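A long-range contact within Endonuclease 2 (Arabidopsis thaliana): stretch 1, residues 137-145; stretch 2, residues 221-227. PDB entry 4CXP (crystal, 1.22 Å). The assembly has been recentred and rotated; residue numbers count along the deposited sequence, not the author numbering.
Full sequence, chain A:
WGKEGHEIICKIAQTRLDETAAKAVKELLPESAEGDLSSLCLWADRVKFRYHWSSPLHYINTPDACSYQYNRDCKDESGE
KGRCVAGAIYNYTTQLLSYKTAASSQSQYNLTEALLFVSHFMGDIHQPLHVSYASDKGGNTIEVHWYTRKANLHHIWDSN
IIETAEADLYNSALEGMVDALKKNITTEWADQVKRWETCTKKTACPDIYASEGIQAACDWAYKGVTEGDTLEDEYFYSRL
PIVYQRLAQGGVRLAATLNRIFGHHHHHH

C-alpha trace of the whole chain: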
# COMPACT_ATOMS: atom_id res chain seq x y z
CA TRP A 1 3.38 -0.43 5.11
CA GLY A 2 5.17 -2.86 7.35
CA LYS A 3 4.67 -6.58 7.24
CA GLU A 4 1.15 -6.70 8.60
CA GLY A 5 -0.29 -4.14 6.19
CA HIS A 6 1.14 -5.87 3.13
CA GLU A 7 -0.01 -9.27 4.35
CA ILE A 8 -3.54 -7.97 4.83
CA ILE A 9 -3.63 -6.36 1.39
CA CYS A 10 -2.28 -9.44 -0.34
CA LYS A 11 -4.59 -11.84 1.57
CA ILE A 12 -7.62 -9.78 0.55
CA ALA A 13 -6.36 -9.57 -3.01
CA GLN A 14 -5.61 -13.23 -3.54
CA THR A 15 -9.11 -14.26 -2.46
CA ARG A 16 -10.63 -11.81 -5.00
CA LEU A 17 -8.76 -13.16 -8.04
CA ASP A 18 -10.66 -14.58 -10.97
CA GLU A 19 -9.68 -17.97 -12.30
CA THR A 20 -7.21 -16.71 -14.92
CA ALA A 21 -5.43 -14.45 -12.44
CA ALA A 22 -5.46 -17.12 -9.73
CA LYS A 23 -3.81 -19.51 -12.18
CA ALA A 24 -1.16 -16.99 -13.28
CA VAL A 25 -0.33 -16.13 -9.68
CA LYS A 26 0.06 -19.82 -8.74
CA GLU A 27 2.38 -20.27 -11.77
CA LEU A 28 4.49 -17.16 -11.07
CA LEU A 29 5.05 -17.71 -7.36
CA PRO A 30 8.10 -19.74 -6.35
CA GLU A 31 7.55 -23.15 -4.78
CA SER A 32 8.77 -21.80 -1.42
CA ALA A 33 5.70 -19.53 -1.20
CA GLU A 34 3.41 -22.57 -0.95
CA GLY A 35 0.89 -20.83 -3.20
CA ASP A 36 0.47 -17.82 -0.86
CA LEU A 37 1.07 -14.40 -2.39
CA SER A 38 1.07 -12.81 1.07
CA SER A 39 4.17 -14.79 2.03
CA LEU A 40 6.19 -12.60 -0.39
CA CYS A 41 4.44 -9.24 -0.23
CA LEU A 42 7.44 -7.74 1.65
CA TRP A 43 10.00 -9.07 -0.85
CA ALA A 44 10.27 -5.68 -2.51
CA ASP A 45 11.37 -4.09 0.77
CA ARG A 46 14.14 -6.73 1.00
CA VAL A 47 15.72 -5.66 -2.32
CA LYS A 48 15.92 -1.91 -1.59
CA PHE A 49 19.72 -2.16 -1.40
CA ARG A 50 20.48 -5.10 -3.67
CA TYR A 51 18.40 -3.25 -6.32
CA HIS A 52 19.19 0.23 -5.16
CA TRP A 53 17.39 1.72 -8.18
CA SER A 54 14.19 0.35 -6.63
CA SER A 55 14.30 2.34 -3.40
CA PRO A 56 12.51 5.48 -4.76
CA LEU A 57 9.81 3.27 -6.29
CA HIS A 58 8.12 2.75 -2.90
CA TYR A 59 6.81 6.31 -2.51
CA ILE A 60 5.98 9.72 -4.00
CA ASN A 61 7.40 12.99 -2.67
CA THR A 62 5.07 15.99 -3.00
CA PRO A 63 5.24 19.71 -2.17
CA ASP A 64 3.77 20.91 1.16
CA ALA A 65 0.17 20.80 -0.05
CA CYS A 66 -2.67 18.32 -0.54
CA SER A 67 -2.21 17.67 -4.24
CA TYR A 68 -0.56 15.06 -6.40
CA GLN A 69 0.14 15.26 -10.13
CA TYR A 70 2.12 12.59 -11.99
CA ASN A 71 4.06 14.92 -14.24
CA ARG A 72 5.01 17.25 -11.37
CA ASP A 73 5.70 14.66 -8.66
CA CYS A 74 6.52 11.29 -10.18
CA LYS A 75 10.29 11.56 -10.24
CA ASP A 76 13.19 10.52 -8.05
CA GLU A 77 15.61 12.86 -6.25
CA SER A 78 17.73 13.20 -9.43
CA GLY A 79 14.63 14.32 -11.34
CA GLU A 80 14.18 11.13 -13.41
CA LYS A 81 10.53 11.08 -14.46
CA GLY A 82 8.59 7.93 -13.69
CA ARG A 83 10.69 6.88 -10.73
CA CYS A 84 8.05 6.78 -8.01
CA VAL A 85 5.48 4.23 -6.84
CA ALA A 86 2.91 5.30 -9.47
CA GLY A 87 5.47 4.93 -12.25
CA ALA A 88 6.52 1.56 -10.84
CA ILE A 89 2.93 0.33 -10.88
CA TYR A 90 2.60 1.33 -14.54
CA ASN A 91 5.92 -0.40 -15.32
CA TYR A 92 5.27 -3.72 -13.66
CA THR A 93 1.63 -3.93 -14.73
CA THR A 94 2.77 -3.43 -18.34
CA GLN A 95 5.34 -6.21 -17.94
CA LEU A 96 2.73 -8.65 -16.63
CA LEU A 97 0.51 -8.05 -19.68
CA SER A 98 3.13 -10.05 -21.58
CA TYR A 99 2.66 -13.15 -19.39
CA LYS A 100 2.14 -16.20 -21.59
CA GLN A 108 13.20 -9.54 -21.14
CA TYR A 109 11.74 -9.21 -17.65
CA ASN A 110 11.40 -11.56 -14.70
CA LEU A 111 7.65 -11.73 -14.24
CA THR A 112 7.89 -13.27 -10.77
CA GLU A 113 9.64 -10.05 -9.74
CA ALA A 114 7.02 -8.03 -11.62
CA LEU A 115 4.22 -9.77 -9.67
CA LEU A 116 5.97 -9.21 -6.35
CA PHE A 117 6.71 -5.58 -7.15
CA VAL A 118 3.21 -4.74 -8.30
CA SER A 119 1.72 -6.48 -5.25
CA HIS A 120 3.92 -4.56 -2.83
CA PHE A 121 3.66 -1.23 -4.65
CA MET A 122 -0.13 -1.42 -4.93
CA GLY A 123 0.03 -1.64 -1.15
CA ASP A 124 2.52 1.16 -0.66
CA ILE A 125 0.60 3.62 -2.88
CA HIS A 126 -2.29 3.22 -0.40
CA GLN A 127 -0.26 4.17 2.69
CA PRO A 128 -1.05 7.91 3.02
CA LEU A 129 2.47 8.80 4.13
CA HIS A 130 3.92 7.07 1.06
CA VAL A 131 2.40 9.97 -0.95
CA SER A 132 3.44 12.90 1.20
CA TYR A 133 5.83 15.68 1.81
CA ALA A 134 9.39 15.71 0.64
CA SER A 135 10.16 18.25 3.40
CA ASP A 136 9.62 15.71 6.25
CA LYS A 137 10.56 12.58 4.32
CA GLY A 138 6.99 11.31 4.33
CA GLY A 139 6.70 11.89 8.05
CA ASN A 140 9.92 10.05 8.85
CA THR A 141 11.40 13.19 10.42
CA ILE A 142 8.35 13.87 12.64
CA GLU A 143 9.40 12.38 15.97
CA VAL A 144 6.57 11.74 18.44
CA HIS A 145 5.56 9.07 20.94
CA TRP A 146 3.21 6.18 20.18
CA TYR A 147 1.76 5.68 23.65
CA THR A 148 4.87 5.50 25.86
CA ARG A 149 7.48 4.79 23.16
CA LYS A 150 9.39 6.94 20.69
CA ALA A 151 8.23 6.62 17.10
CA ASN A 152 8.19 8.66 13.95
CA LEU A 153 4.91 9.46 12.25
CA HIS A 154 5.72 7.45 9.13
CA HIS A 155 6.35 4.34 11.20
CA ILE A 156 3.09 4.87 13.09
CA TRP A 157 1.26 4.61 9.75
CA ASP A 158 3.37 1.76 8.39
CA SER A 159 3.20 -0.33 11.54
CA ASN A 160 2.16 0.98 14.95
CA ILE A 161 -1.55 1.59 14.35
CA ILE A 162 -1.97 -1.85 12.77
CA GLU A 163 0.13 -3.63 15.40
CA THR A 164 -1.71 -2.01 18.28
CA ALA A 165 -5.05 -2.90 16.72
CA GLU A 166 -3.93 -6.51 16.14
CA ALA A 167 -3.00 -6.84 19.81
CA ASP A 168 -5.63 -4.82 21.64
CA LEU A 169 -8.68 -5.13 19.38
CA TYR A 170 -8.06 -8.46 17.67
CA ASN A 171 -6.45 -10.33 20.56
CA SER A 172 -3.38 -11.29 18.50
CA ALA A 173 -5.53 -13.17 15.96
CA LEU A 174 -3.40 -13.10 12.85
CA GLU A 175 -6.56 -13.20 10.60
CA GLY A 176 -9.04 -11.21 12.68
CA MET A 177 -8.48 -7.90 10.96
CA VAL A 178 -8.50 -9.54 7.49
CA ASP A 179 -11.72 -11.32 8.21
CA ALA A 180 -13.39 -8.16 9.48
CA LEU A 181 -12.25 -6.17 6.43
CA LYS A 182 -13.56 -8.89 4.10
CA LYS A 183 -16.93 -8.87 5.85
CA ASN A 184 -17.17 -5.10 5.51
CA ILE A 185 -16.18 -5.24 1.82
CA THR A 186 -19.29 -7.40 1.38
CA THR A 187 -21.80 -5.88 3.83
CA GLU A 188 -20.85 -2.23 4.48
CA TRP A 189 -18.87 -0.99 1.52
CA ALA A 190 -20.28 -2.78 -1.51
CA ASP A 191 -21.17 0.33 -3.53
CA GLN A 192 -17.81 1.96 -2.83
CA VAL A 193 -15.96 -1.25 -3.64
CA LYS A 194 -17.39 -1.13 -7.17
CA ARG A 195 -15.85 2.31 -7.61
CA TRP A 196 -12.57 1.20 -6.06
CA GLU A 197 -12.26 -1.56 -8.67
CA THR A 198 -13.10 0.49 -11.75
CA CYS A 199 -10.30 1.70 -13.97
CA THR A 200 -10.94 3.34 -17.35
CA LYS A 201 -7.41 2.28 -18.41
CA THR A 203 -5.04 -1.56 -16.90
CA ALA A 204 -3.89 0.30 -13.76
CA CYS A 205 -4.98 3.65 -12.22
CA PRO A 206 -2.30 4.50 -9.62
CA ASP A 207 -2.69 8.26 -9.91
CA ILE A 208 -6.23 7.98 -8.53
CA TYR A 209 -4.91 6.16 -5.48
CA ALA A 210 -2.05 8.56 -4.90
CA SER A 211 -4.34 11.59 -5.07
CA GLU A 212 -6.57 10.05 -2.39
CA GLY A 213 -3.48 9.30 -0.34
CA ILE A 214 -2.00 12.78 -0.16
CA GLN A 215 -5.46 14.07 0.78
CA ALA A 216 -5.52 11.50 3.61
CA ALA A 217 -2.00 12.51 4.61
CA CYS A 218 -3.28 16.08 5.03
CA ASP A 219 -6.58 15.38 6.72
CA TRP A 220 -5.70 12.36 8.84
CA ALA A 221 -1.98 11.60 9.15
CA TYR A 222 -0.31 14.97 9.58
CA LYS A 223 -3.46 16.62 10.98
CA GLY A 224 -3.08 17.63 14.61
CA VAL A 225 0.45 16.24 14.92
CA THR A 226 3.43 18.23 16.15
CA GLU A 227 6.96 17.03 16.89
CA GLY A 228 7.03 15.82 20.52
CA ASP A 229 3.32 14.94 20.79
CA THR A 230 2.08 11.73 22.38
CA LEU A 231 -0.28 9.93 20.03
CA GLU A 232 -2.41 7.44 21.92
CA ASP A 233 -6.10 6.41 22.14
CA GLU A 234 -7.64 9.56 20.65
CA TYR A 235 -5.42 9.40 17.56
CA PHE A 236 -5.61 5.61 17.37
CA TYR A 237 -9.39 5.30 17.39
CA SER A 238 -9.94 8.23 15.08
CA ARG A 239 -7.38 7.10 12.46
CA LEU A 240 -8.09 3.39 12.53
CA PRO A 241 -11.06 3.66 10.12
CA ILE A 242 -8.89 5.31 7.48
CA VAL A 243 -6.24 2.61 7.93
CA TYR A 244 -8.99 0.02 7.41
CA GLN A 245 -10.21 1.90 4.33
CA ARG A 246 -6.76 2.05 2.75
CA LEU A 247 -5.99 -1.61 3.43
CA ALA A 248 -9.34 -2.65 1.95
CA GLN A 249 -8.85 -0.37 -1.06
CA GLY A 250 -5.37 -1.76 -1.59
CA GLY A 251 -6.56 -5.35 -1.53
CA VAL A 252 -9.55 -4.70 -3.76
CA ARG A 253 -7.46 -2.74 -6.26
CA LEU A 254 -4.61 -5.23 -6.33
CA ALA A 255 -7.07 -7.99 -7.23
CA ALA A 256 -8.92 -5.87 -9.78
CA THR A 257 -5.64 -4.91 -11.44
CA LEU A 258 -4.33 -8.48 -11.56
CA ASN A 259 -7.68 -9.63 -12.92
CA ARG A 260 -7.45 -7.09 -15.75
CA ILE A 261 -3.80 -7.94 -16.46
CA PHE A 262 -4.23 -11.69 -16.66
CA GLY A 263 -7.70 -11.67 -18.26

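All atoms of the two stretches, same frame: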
# COMPACT_ATOMS: atom_id res chain seq x y z
N LYS A 137 10.28 13.94 4.74
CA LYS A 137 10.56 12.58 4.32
C LYS A 137 9.36 11.67 4.59
O LYS A 137 9.48 10.60 5.18
CB LYS A 137 11.84 12.06 4.95
CG LYS A 137 13.04 12.93 4.66
CD LYS A 137 14.34 12.26 5.07
N GLY A 138 8.19 12.11 4.15
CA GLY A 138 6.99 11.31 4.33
C GLY A 138 6.65 11.05 5.78
O GLY A 138 6.14 9.98 6.13
N GLY A 139 6.92 12.02 6.64
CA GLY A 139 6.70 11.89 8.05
C GLY A 139 7.78 11.19 8.84
O GLY A 139 7.70 11.11 10.05
N ASN A 140 8.82 10.71 8.16
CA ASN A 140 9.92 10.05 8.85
C ASN A 140 10.66 10.96 9.81
O ASN A 140 11.21 10.48 10.79
CB ASN A 140 10.89 9.42 7.87
CG ASN A 140 10.45 8.07 7.41
OD1 ASN A 140 10.56 7.09 8.16
ND2 ASN A 140 9.95 7.99 6.19
N THR A 141 10.67 12.27 9.56
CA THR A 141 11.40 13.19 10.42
C THR A 141 10.53 13.79 11.52
O THR A 141 11.01 14.62 12.29
CB THR A 141 12.04 14.34 9.61
OG1 THR A 141 11.01 15.17 9.10
CG2 THR A 141 12.91 13.82 8.48
N ILE A 142 9.26 13.38 11.60
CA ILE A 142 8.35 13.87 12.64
C ILE A 142 8.41 12.88 13.80
O ILE A 142 7.86 11.78 13.73
CB ILE A 142 6.92 14.05 12.11
CG1 ILE A 142 6.91 14.99 10.91
CG2 ILE A 142 6.00 14.51 13.24
CD1 ILE A 142 5.55 15.12 10.27
N GLU A 143 9.13 13.26 14.84
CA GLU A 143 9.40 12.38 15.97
C GLU A 143 8.40 12.68 17.09
O GLU A 143 8.31 13.82 17.56
CB GLU A 143 10.84 12.59 16.46
CG GLU A 143 11.89 12.02 15.50
CD GLU A 143 11.93 10.48 15.44
OE1 GLU A 143 11.21 9.78 16.19
OE2 GLU A 143 12.73 9.96 14.64
N VAL A 144 7.64 11.65 17.46
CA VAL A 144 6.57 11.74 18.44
C VAL A 144 6.70 10.55 19.38
O VAL A 144 7.73 9.86 19.39
CB VAL A 144 5.18 11.81 17.74
CG1 VAL A 144 5.08 13.09 16.93
CG2 VAL A 144 4.93 10.60 16.84
N HIS A 145 5.68 10.31 20.19
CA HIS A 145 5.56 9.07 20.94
C HIS A 145 4.29 8.37 20.49
O HIS A 145 3.26 9.02 20.26
CB HIS A 145 5.51 9.32 22.45
CG HIS A 145 6.86 9.51 23.10
ND1 HIS A 145 7.63 10.63 22.91
CD2 HIS A 145 7.59 8.71 23.92
CE1 HIS A 145 8.76 10.54 23.59
NE2 HIS A 145 8.76 9.37 24.21
N ALA A 221 -3.28 12.01 8.61
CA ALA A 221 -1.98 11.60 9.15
C ALA A 221 -1.26 12.75 9.83
O ALA A 221 -0.93 12.69 11.01
CB ALA A 221 -1.12 10.95 8.06
N TYR A 222 -0.99 13.80 9.06
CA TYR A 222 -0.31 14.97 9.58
C TYR A 222 -1.20 15.80 10.50
O TYR A 222 -0.70 16.53 11.36
CB TYR A 222 0.12 15.87 8.44
CG TYR A 222 1.25 15.39 7.54
CD1 TYR A 222 2.45 14.96 8.06
CD2 TYR A 222 1.12 15.47 6.17
CE1 TYR A 222 3.50 14.60 7.23
CE2 TYR A 222 2.16 15.13 5.33
CZ TYR A 222 3.35 14.69 5.86
OH TYR A 222 4.39 14.39 5.00
N LYS A 223 -2.51 15.75 10.31
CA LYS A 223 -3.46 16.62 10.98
C LYS A 223 -3.35 16.48 12.47
O LYS A 223 -3.50 15.39 13.01
CB LYS A 223 -4.87 16.26 10.54
CG LYS A 223 -5.97 17.06 11.21
CD LYS A 223 -5.85 18.55 11.00
CE LYS A 223 -6.13 18.92 9.57
NZ LYS A 223 -6.34 20.39 9.43
N GLY A 224 -3.13 17.60 13.15
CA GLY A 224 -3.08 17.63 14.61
C GLY A 224 -1.75 17.23 15.20
O GLY A 224 -1.60 17.33 16.41
N VAL A 225 -0.78 16.81 14.39
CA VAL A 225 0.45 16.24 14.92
C VAL A 225 1.58 17.26 14.88
O VAL A 225 1.82 17.87 13.85
CB VAL A 225 0.87 14.98 14.14
CG1 VAL A 225 2.13 14.40 14.72
CG2 VAL A 225 -0.25 13.94 14.14
N THR A 226 2.24 17.41 16.01
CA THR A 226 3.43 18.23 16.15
C THR A 226 4.52 17.38 16.77
O THR A 226 4.25 16.57 17.64
CB THR A 226 3.18 19.46 17.07
OG1 THR A 226 2.04 20.19 16.59
CG2 THR A 226 4.40 20.38 17.14
N GLU A 227 5.76 17.61 16.31
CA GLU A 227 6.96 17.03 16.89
C GLU A 227 6.82 17.04 18.42
O GLU A 227 6.50 18.08 19.00
CB GLU A 227 8.18 17.87 16.47
CG GLU A 227 9.53 17.49 17.04
CD GLU A 227 10.30 16.45 16.24
OE1 GLU A 227 9.92 16.05 15.11
OE2 GLU A 227 11.35 16.03 16.76
O HOH W 1 10.45 14.73 19.41

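The two stretches, at least 80 residues apart in sequence where they touch, meet along a shallow seam that buries about 350 Å², both sides summed. Three small patches make up the contact: an aromatic ring against a glycine turn, a cluster of branched aliphatic side chains, and a carboxylate bound to a backbone amide.

At the first patch the chain 137-142 folds through two overlapping turns, a type I' turn from Lys137 to Asn140 and a type I turn from Gly139 to Ile142. Asn140 reinforces the first, since both its backbone N (3.1 Å) and its side-chain ND2 (2.8 Å) donate to Lys137 O. The result is a low, bare surface, and the ring of Tyr222 reaches across to it. Tyr222 OH lies 4.1 Å from Gly138 CA and 3.8 Å from Gly139 N, which are packing distances. Both glycines have positive phi. At Gly139 the backbone angles would jam a CB against the carbonyl O of the preceding residue, and that CB would point toward the other stretch, about 4.1 Å from Tyr222 CE1. The backbone thus calls for glycine, presenting its CA obliquely to the ring.

Ile142 is the central bump. Its CA-to-CB bond points sideways, but the m, t rotamer carries CD1 to the edge of the Tyr222 ring, 3.7 Å from CE1, while its CG2 lies 4.1 Å from Val225 CG1. A side chain branched at CB can thus touch two neighbours at once. Val225, whose CA-to-CB bond points toward stretch 1, ends the type II turn that starts at Tyr222, closed by Val225 N to Tyr222 O (3.0 Å); Gly224 supplies the positive phi within it. The same Val225 CG1 also packs 3.9 Å from CG1 of buried Val144, so this methyl settles into the notch formed by Ile142 CG2 and Val144 CG1. Val144 CG1 further rests 3.6 Å from Thr226 O, covering backbone as well as side chain.

The polar end belongs to Glu227, whose side chain bends round (chi1 t, chi2 p) so that OE1 accepts a nearly straight hydrogen bond from Glu143 N, 2.9 Å long at 168°. Glutamate suits this place because it is long enough to reach the amide and offers a second oxygen: water 1 donates to Glu227 OE2 (3.1 Å) and to Glu143 O (3.0 Å), filling the gap beside the direct bond. A CA-H...O contact from Glu227 CA to Glu143 O, 3.5 Å, adds to the closure. The side chain of Glu143, by contrast, leads its end away, keeping the two carboxylates apart.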